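Local coordinates for protein serine racemase (Enterococcus faecalis, PDB 4ECL) that belongs to the alanine racemase family, its cytoplasmic part joining a parallel beta/alpha barrel to a second domain rich in beta strands, at residues A122-D127 against A145-K150; A155-H160 against G180-V185. One frame throughout, in Å; residues are numbered along the deposited sequence.

Interaction 1: residues A122-D127 against A145-K150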
loop_
_atom_site.group_PDB
_atom_site.type_symbol
_atom_site.label_atom_id
_atom_site.label_comp_id
_atom_site.label_asym_id
_atom_site.label_seq_id
_atom_site.Cartn_x
_atom_site.Cartn_y
_atom_site.Cartn_z
ATOM N N ALA A 122 24.288 -18.383 -7.791
ATOM C CA ALA A 122 23.165 -18.031 -8.648
ATOM C C ALA A 122 22.238 -19.183 -8.964
ATOM O O ALA A 122 22.620 -20.346 -8.858
ATOM C CB ALA A 122 23.690 -17.425 -9.956
ATOM N N HIS A 123 21.015 -18.852 -9.356
ATOM C CA HIS A 123 20.121 -19.827 -9.973
ATOM C C HIS A 123 19.751 -19.259 -11.325
ATOM O O HIS A 123 19.370 -18.085 -11.424
ATOM C CB HIS A 123 18.834 -20.035 -9.172
ATOM C CG HIS A 123 19.017 -20.813 -7.913
ATOM N ND1 HIS A 123 17.980 -21.494 -7.308
ATOM C CD2 HIS A 123 20.105 -21.015 -7.132
ATOM C CE1 HIS A 123 18.424 -22.084 -6.212
ATOM N NE2 HIS A 123 19.710 -21.808 -6.082
ATOM N N ILE A 124 19.867 -20.074 -12.373
ATOM C CA ILE A 124 19.486 -19.592 -13.695
ATOM C C ILE A 124 17.988 -19.791 -13.892
ATOM O O ILE A 124 17.435 -20.826 -13.528
ATOM C CB ILE A 124 20.308 -20.254 -14.834
ATOM C CG1 ILE A 124 19.815 -19.771 -16.198
ATOM C CG2 ILE A 124 20.226 -21.769 -14.744
ATOM C CD1 ILE A 124 20.797 -20.102 -17.367
ATOM N N LYS A 125 17.329 -18.780 -14.442
ATOM C CA LYS A 125 15.903 -18.871 -14.680
ATOM C C LYS A 125 15.648 -19.214 -16.128
ATOM O O LYS A 125 16.293 -18.677 -17.030
ATOM C CB LYS A 125 15.190 -17.553 -14.306
ATOM C CG LYS A 125 13.670 -17.645 -14.447
ATOM C CD LYS A 125 12.918 -16.596 -13.644
ATOM C CE LYS A 125 11.418 -16.920 -13.624
ATOM N NZ LYS A 125 10.630 -16.033 -12.716
ATOM N N ILE A 126 14.707 -20.111 -16.366
ATOM C CA ILE A 126 14.378 -20.461 -17.740
ATOM C C ILE A 126 12.972 -19.986 -18.040
ATOM O O ILE A 126 12.046 -20.295 -17.303
ATOM C CB ILE A 126 14.414 -21.989 -17.967
ATOM C CG1 ILE A 126 15.714 -22.602 -17.434
ATOM C CG2 ILE A 126 14.248 -22.308 -19.450
ATOM C CD1 ILE A 126 16.940 -22.247 -18.266
ATOM N N ASP A 127 12.802 -19.236 -19.116
ATOM C CA ASP A 127 11.458 -18.836 -19.505
ATOM C C ASP A 127 10.822 -19.993 -20.255
ATOM O O ASP A 127 11.307 -20.384 -21.323
ATOM C CB ASP A 127 11.491 -17.573 -20.381
ATOM C CG ASP A 127 10.154 -17.292 -21.068
ATOM O OD1 ASP A 127 9.106 -17.777 -20.583
ATOM O OD2 ASP A 127 10.146 -16.579 -22.100
ATOM N N ALA A 145 26.383 -21.839 -21.693
ATOM C CA ALA A 145 27.461 -20.874 -21.510
ATOM C C ALA A 145 27.413 -20.225 -20.126
ATOM O O ALA A 145 28.456 -19.929 -19.528
ATOM C CB ALA A 145 27.412 -19.816 -22.604
ATOM N N ALA A 146 26.202 -20.028 -19.603
ATOM C CA ALA A 146 26.042 -19.413 -18.296
ATOM C C ALA A 146 26.609 -20.324 -17.214
ATOM O O ALA A 146 26.922 -19.875 -16.110
ATOM C CB ALA A 146 24.581 -19.111 -18.028
ATOM N N PHE A 147 26.740 -21.608 -17.536
ATOM C CA PHE A 147 27.325 -22.572 -16.608
ATOM C C PHE A 147 28.855 -22.577 -16.652
ATOM O O PHE A 147 29.501 -23.347 -15.939
ATOM C CB PHE A 147 26.807 -23.979 -16.899
ATOM C CG PHE A 147 25.486 -24.278 -16.271
ATOM C CD1 PHE A 147 25.419 -24.748 -14.969
ATOM C CD2 PHE A 147 24.307 -24.101 -16.980
ATOM C CE1 PHE A 147 24.203 -25.025 -14.380
ATOM C CE2 PHE A 147 23.082 -24.374 -16.396
ATOM C CZ PHE A 147 23.030 -24.844 -15.089
ATOM N N SER A 148 29.426 -21.725 -17.496
ATOM C CA SER A 148 30.871 -21.623 -17.613
ATOM C C SER A 148 31.384 -20.215 -17.334
ATOM O O SER A 148 32.433 -19.822 -17.840
ATOM C CB SER A 148 31.327 -22.080 -19.005
ATOM O OG SER A 148 30.878 -23.399 -19.270
ATOM N N LEU A 149 30.650 -19.454 -16.535
ATOM C CA LEU A 149 31.120 -18.136 -16.116
ATOM C C LEU A 149 31.984 -18.224 -14.859
ATOM O O LEU A 149 31.607 -18.852 -13.869
ATOM C CB LEU A 149 29.945 -17.191 -15.910
ATOM C CG LEU A 149 29.213 -16.918 -17.218
ATOM C CD1 LEU A 149 27.874 -16.257 -16.982
ATOM C CD2 LEU A 149 30.091 -16.052 -18.102
ATOM N N LYS A 150 33.146 -17.582 -14.921
ATOM C CA LYS A 150 34.195 -17.688 -13.905
ATOM C C LYS A 150 33.774 -17.310 -12.479
ATOM O O LYS A 150 34.198 -17.947 -11.511
ATOM C CB LYS A 150 35.396 -16.842 -14.350
ATOM C CG LYS A 150 36.435 -16.544 -13.289
ATOM C CD LYS A 150 37.507 -15.641 -13.890
ATOM C CE LYS A 150 38.585 -15.264 -12.887
ATOM N NZ LYS A 150 39.592 -14.350 -13.504
#

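Interaction 2: residues A155-H160 against G180-V185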
loop_
_atom_site.group_PDB
_atom_site.type_symbol
_atom_site.label_atom_id
_atom_site.label_comp_id
_atom_site.label_asym_id
_atom_site.label_seq_id
_atom_site.Cartn_x
_atom_site.Cartn_y
_atom_site.Cartn_z
ATOM N N ALA A 155 23.878 -22.734 -8.859
ATOM C CA ALA A 155 23.505 -23.705 -7.832
ATOM C C ALA A 155 22.078 -24.209 -8.037
ATOM O O ALA A 155 21.611 -25.105 -7.336
ATOM C CB ALA A 155 23.667 -23.086 -6.434
ATOM N N GLY A 156 21.387 -23.623 -9.005
ATOM C CA GLY A 156 20.052 -24.067 -9.333
ATOM C C GLY A 156 19.559 -23.572 -10.668
ATOM O O GLY A 156 20.163 -22.705 -11.306
ATOM N N ILE A 157 18.446 -24.135 -11.103
ATOM C CA ILE A 157 17.838 -23.752 -12.361
ATOM C C ILE A 157 16.337 -23.880 -12.159
ATOM O O ILE A 157 15.874 -24.838 -11.548
ATOM C CB ILE A 157 18.348 -24.636 -13.529
ATOM C CG1 ILE A 157 17.493 -24.444 -14.774
ATOM C CG2 ILE A 157 18.376 -26.088 -13.139
ATOM C CD1 ILE A 157 18.172 -24.950 -16.025
ATOM N N PHE A 158 15.576 -22.905 -12.633
ATOM C CA PHE A 158 14.160 -22.892 -12.316
ATOM C C PHE A 158 13.298 -22.208 -13.352
ATOM O O PHE A 158 13.812 -21.524 -14.237
ATOM C CB PHE A 158 13.927 -22.292 -10.919
ATOM C CG PHE A 158 14.074 -20.782 -10.827
ATOM C CD1 PHE A 158 15.327 -20.189 -10.723
ATOM C CD2 PHE A 158 12.952 -19.971 -10.760
ATOM C CE1 PHE A 158 15.456 -18.816 -10.602
ATOM C CE2 PHE A 158 13.067 -18.591 -10.634
ATOM C CZ PHE A 158 14.314 -18.010 -10.551
ATOM N N THR A 159 11.986 -22.416 -13.232
ATOM C CA THR A 159 11.006 -21.724 -14.059
ATOM C C THR A 159 9.719 -21.455 -13.268
ATOM O O THR A 159 9.540 -21.980 -12.172
ATOM C CB THR A 159 10.710 -22.508 -15.364
ATOM O OG1 THR A 159 10.008 -21.665 -16.299
ATOM C CG2 THR A 159 9.909 -23.776 -15.069
ATOM N N HIS A 160 8.842 -20.613 -13.808
ATOM C CA HIS A 160 7.561 -20.325 -13.178
ATOM C C HIS A 160 6.432 -20.804 -14.075
ATOM O O HIS A 160 6.451 -20.559 -15.283
ATOM C CB HIS A 160 7.395 -18.818 -12.938
ATOM C CG HIS A 160 7.807 -18.369 -11.569
ATOM N ND1 HIS A 160 9.113 -18.070 -11.243
ATOM C CD2 HIS A 160 7.083 -18.170 -10.441
ATOM C CE1 HIS A 160 9.177 -17.702 -9.975
ATOM N NE2 HIS A 160 7.959 -17.756 -9.465
ATOM N N GLY A 180 7.179 -29.807 -19.876
ATOM C CA GLY A 180 7.863 -30.545 -20.924
ATOM C C GLY A 180 9.041 -29.771 -21.495
ATOM O O GLY A 180 10.131 -30.323 -21.684
ATOM N N SER A 181 8.828 -28.489 -21.768
ATOM C CA SER A 181 9.878 -27.639 -22.317
ATOM C C SER A 181 11.035 -27.559 -21.342
ATOM O O SER A 181 12.194 -27.545 -21.740
ATOM C CB SER A 181 9.353 -26.223 -22.561
ATOM O OG SER A 181 8.172 -26.254 -23.338
ATOM N N PHE A 182 10.711 -27.492 -20.057
ATOM C CA PHE A 182 11.735 -27.322 -19.041
ATOM C C PHE A 182 12.687 -28.521 -18.987
ATOM O O PHE A 182 13.905 -28.361 -18.910
ATOM C CB PHE A 182 11.094 -27.091 -17.667
ATOM C CG PHE A 182 12.084 -26.786 -16.592
ATOM C CD1 PHE A 182 12.650 -25.524 -16.494
ATOM C CD2 PHE A 182 12.450 -27.755 -15.679
ATOM C CE1 PHE A 182 13.568 -25.238 -15.500
ATOM C CE2 PHE A 182 13.369 -27.476 -14.691
ATOM C CZ PHE A 182 13.931 -26.219 -14.601
ATOM N N TYR A 183 12.128 -29.726 -19.005
ATOM C CA TYR A 183 12.957 -30.923 -18.911
ATOM C C TYR A 183 13.678 -31.220 -20.221
ATOM O O TYR A 183 14.746 -31.840 -20.226
ATOM C CB TYR A 183 12.143 -32.120 -18.415
ATOM C CG TYR A 183 11.828 -32.010 -16.937
ATOM C CD1 TYR A 183 12.828 -32.166 -15.985
ATOM C CD2 TYR A 183 10.543 -31.724 -16.494
ATOM C CE1 TYR A 183 12.557 -32.052 -14.636
ATOM C CE2 TYR A 183 10.261 -31.612 -15.142
ATOM C CZ TYR A 183 11.273 -31.780 -14.216
ATOM O OH TYR A 183 11.013 -31.677 -12.862
ATOM N N LYS A 184 13.102 -30.762 -21.326
ATOM C CA LYS A 184 13.811 -30.821 -22.601
ATOM C C LYS A 184 15.134 -30.066 -22.476
ATOM O O LYS A 184 16.184 -30.574 -22.890
ATOM C CB LYS A 184 12.959 -30.265 -23.737
ATOM C CG LYS A 184 11.893 -31.224 -24.237
ATOM C CD LYS A 184 11.135 -30.651 -25.434
ATOM C CE LYS A 184 10.233 -31.697 -26.095
ATOM N NZ LYS A 184 9.290 -32.349 -25.131
ATOM N N VAL A 185 15.085 -28.874 -21.882
ATOM C CA VAL A 185 16.301 -28.105 -21.613
ATOM C C VAL A 185 17.279 -28.902 -20.756
ATOM O O VAL A 185 18.468 -28.994 -21.076
ATOM C CB VAL A 185 16.021 -26.796 -20.874
ATOM C CG1 VAL A 185 17.338 -26.183 -20.390
ATOM C CG2 VAL A 185 15.253 -25.811 -21.761
#

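Interaction 1: residues A122-D127 against A145-K150
Ile124, on a strand of the TIM-type beta/alpha barrel, carries this whole contact, meeting Ala146 and Phe147 of segment 145-150. Its two branches divide the work. The longer one runs out to Ala146, with CD1 4.0 Å from Ala146 CB. The shorter one turns to the aromatic ring, Ile124 CG2 lying 4.2 Å from Phe147 CZ, the outermost ring atom. CG1 stands anti to the backbone N (chi1 177°) and CD1 continues nearly straight on (chi2 166°), which carries this methyl across to the helix, whereas CG2 sits between the backbone N and the carbonyl carbon. The Ile124 and Phe147 side chains cross at about a right angle and share just this one corner. The joint is modest, 104 Å² buried over both sides, and wholly apolar; the nearest alpha carbons, Ile124 CA and Ala146 CA, remain 8.0 Å apart.

Around this first shell, the neighbouring strand 152-158 sets the floor: Ile157 packs on Ile124 and Val154 on Phe147, while Leu194 and Pro197 also touch the ring. Leu149, further along the turn, leans on helix 107-114 through Ser110, Leu111 and Asn114. The turn itself is closed by a backbone bond from Ser148 N to Ala145 O (2.9 Å). Along strand 120-127 the side chains alternate. Ile124 faces the helical layer, and His123 and Lys125 point to the barrel interior, where His123 ND1 is hydrogen-bonded to His200 NE2. Parallel pairing with Gly156 and, on the other flank, with Gln102 and Leu104 fixes the strand. Two residues past Lys125, Asp127 OD1 accepts hydrogen bonds from two backbone nitrogens, Gly129 N and His131 N.

Interaction 2: residues A155-H160 against G180-V185
The ring of Phe182 reaches from helix 169-191 to segment 155-160 and lies along three consecutive residues, Ile157, Phe158 and Thr159. The tight part is at Thr159: its methyl CG2 comes to 3.5 Å of Phe182 CD1, meeting the ring obliquely, and its CB is 3.8 Å from the same CD1. One ring atom further out, Phe182 CE1 approaches Phe158 C, the carbonyl carbon, at 3.7 Å. At the far corner, Ile157 O lies at the ring edge, near its plane, 3.9 Å from Phe182 CZ, and Ile157 CG1 is 4.0 Å from that CZ. The ring thus packs on backbone as well as on side chains. Phe182 CG is anti to the backbone N (chi1 -175°), which sends the ring from the helix straight at the strand; the ring and the side chains of Ile157 and Thr159 interleave, running antiparallel to one another.

The rest of segment 180-185 fits more loosely. Val185 faces the strand one turn on but stops short of close contact, and Lys184 lies on the solvent side. Ser181, partly exposed, turns its hydroxyl back to its own helix, OG bonding Lys177 O. Nor does the polar end of Thr159 serve this contact: OG1 is hydrogen-bonded to Ile126 O and to Thr128 OG1, which would hold the rotation that presents CG2 to the ring.

Ile157 and Thr159 face the helix, whereas Phe158 points away, into the barrel, where its ring stacks on His200. Helix 169-191 is the crossover of a beta-alpha-beta unit between strands 152-158 and 198-200. It also lays Leu186 and Leu189 on Ile157, while Ile201, just past the second strand, touches Phe182 and Tyr183.

Both contacts join a strand of the parallel barrel to the helical layer outside it, and their centres are about 11 Å apart on one side of the chain's centre. They come in series: interaction 1 closes before interaction 2 opens, helix 140-146 leading on to strand 152-158, which then pairs in parallel with strand 120-127. One bond of this pairing, probably a hydrogen bond, runs from Ala155 N to Ala122 O, at 2.7 Å. Strand 120-127 receives helix 140-146 and strand 152-158 receives helix 169-191, so the contacts form neighbouring pieces of the same barrel wall, all within the N-terminal family region of the alanine racemase type.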